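Local coordinates for protein AggB (Escherichia coli, PDB 4PHX) that forms the minor subunit of aggregative adherence fimbriae type I and probably serves in host-cell adhesion as an AfaD-like adhesin, at residues Lys63-Gly68 with Phe93-Asp98. Numbering follows the deposited sequence.
Sequences KVKIGG and FDIMSD
Ile66 and Ile95, a non-hydrogen-bonded antiparallel pair, send their side chains to the same face of the sheet, where Ile66 CG1 lies 4.1 Å from Ile95 CG1. They illustrate how two antiparallel strands of an Ig-like sandwich build one apolar face and one mixed face, here of Lys65, Met96 and Asp94. With CG1 swung anti to the backbone N (chi1 -167°), Ile66 also carries CD1 obliquely to the Phe93 ring, Ile66 CD1 lying 4.1 Å from Phe93 CD1. On the other flank of Ile95, CG2 meets Val64 CB at 4.0 Å, completing a tightly packed, buried row.

The reverse face is more open to solvent at Lys65 and Met96, although their chains still touch. Lys65 lays its extended aliphatic chain obliquely over Met96, whose bend at chi3 (-58°) brings CE to 3.7 Å from Lys65 CE. The lysine's NZ has a weak, long ion pair with Asp17.

Between the faces, Lys65 and Met96 exchange short backbone bonds, Met96 N to Lys65 O measuring 2.7 Å; the two between Gly67 and Asp94 are longer, Gly67 N to Asp94 O being 3.1 Å. Where the strand 90-97 ends, Asp98 N still reaches Lys63 O at 2.8 Å, but from above the carbonyl plane. Asp98 OD2 hydrogen-bonds His49, while Asp94 bonds Thr23 through OD1 and, through OD2, forms salt bridges with Lys20 and with Arg25 of the second subunit.

Strands 61-67 and 90-97 are inner members of a five-stranded antiparallel sheet, flanked by 49-53 beside the former and 20-27 beside the latter; their apolar face packs on Ile37 and Ile39 of strand 34-39 and on Phe110 and Val112 of strand 107-117, in the opposing sheet of the sandwich.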
loop_
_atom_site.group_PDB
_atom_site.type_symbol
_atom_site.label_atom_id
_atom_site.label_comp_id
_atom_site.label_asym_id
_atom_site.label_seq_id
_atom_site.Cartn_x
_atom_site.Cartn_y
_atom_site.Cartn_z
ATOM N N LYS B 63 19.956 -0.747 -9.031
ATOM C CA LYS B 63 19.386 -2.041 -9.342
ATOM C C LYS B 63 18.323 -1.756 -10.379
ATOM O O LYS B 63 17.396 -0.978 -10.147
ATOM C CB LYS B 63 18.707 -2.682 -8.121
ATOM C CG LYS B 63 19.415 -2.504 -6.789
ATOM C CD LYS B 63 18.679 -3.223 -5.648
ATOM C CE LYS B 63 18.558 -4.743 -5.864
ATOM N NZ LYS B 63 19.846 -5.479 -5.632
ATOM N N VAL B 64 18.444 -2.384 -11.533
ATOM C CA VAL B 64 17.465 -2.166 -12.564
ATOM C C VAL B 64 16.904 -3.501 -13.006
ATOM O O VAL B 64 17.467 -4.556 -12.699
ATOM C CB VAL B 64 18.084 -1.426 -13.743
ATOM C CG1 VAL B 64 18.655 -0.101 -13.271
ATOM C CG2 VAL B 64 19.160 -2.301 -14.426
ATOM N N LYS B 65 15.774 -3.451 -13.703
ATOM C CA LYS B 65 15.191 -4.649 -14.291
ATOM C C LYS B 65 14.698 -4.338 -15.697
ATOM O O LYS B 65 14.370 -3.196 -16.027
ATOM C CB LYS B 65 14.049 -5.214 -13.427
ATOM C CG LYS B 65 12.877 -4.261 -13.217
ATOM C CD LYS B 65 11.716 -4.916 -12.436
ATOM C CE LYS B 65 10.541 -3.964 -12.254
ATOM N NZ LYS B 65 9.456 -4.574 -11.410
ATOM N N ILE B 66 14.646 -5.368 -16.528
ATOM C CA ILE B 66 14.290 -5.169 -17.916
ATOM C C ILE B 66 13.105 -6.026 -18.343
ATOM O O ILE B 66 12.956 -7.167 -17.936
ATOM C CB ILE B 66 15.500 -5.426 -18.838
ATOM C CG1 ILE B 66 15.216 -4.907 -20.248
ATOM C CG2 ILE B 66 15.866 -6.916 -18.828
ATOM C CD1 ILE B 66 16.425 -4.959 -21.199
ATOM N N GLY B 67 12.269 -5.453 -19.189
ATOM C CA GLY B 67 11.160 -6.184 -19.768
ATOM C C GLY B 67 9.891 -5.370 -19.649
ATOM O O GLY B 67 9.738 -4.363 -20.327
ATOM N N GLY B 68 9.005 -5.785 -18.748
ATOM C CA GLY B 68 7.742 -5.099 -18.546
ATOM C C GLY B 68 6.602 -5.912 -19.114
ATOM O O GLY B 68 6.796 -7.073 -19.497
ATOM N N PHE B 93 9.954 -2.377 -24.835
ATOM C CA PHE B 93 10.348 -2.792 -23.477
ATOM C C PHE B 93 10.906 -1.618 -22.683
ATOM O O PHE B 93 11.268 -0.586 -23.240
ATOM C CB PHE B 93 11.413 -3.892 -23.530
ATOM C CG PHE B 93 12.678 -3.469 -24.224
ATOM C CD1 PHE B 93 13.721 -2.912 -23.509
ATOM C CD2 PHE B 93 12.816 -3.629 -25.605
ATOM C CE1 PHE B 93 14.885 -2.510 -24.135
ATOM C CE2 PHE B 93 13.971 -3.228 -26.243
ATOM C CZ PHE B 93 15.022 -2.657 -25.501
ATOM N N ASP B 94 11.008 -1.771 -21.380
ATOM C CA ASP B 94 11.603 -0.703 -20.591
ATOM C C ASP B 94 12.730 -1.222 -19.738
ATOM O O ASP B 94 12.809 -2.423 -19.453
ATOM C CB ASP B 94 10.573 -0.076 -19.666
ATOM C CG ASP B 94 9.451 0.602 -20.419
ATOM O OD1 ASP B 94 9.645 1.751 -20.885
ATOM O OD2 ASP B 94 8.366 -0.008 -20.500
ATOM N N ILE B 95 13.591 -0.303 -19.332
ATOM C CA ILE B 95 14.526 -0.556 -18.251
ATOM C C ILE B 95 14.001 0.172 -17.025
ATOM O O ILE B 95 13.791 1.390 -17.036
ATOM C CB ILE B 95 15.954 -0.125 -18.608
ATOM C CG1 ILE B 95 16.489 -1.038 -19.721
ATOM C CG2 ILE B 95 16.870 -0.201 -17.377
ATOM C CD1 ILE B 95 17.792 -0.558 -20.367
ATOM N N MET B 96 13.759 -0.591 -15.969
ATOM C CA MET B 96 13.052 -0.051 -14.823
ATOM C C MET B 96 13.843 -0.151 -13.526
ATOM O O MET B 96 14.629 -1.082 -13.329
ATOM C CB MET B 96 11.688 -0.734 -14.656
ATOM C CG MET B 96 10.706 -0.476 -15.774
ATOM S SD MET B 96 9.291 -1.594 -15.734
ATOM C CE MET B 96 10.049 -3.187 -15.838
ATOM N N SER B 97 13.616 0.818 -12.646
ATOM C CA SER B 97 14.107 0.735 -11.279
ATOM C C SER B 97 13.647 -0.555 -10.605
ATOM O O SER B 97 12.456 -0.871 -10.592
ATOM C CB SER B 97 13.620 1.919 -10.458
ATOM O OG SER B 97 14.107 1.797 -9.153
ATOM N N ASP B 98 14.599 -1.303 -10.058
ATOM C CA ASP B 98 14.275 -2.559 -9.399
ATOM C C ASP B 98 14.081 -2.323 -7.907
ATOM O O ASP B 98 14.996 -2.514 -7.123
ATOM C CB ASP B 98 15.373 -3.599 -9.645
ATOM C CG ASP B 98 15.047 -4.947 -9.022
ATOM O OD1 ASP B 98 13.905 -5.135 -8.543
ATOM O OD2 ASP B 98 15.931 -5.825 -9.023
#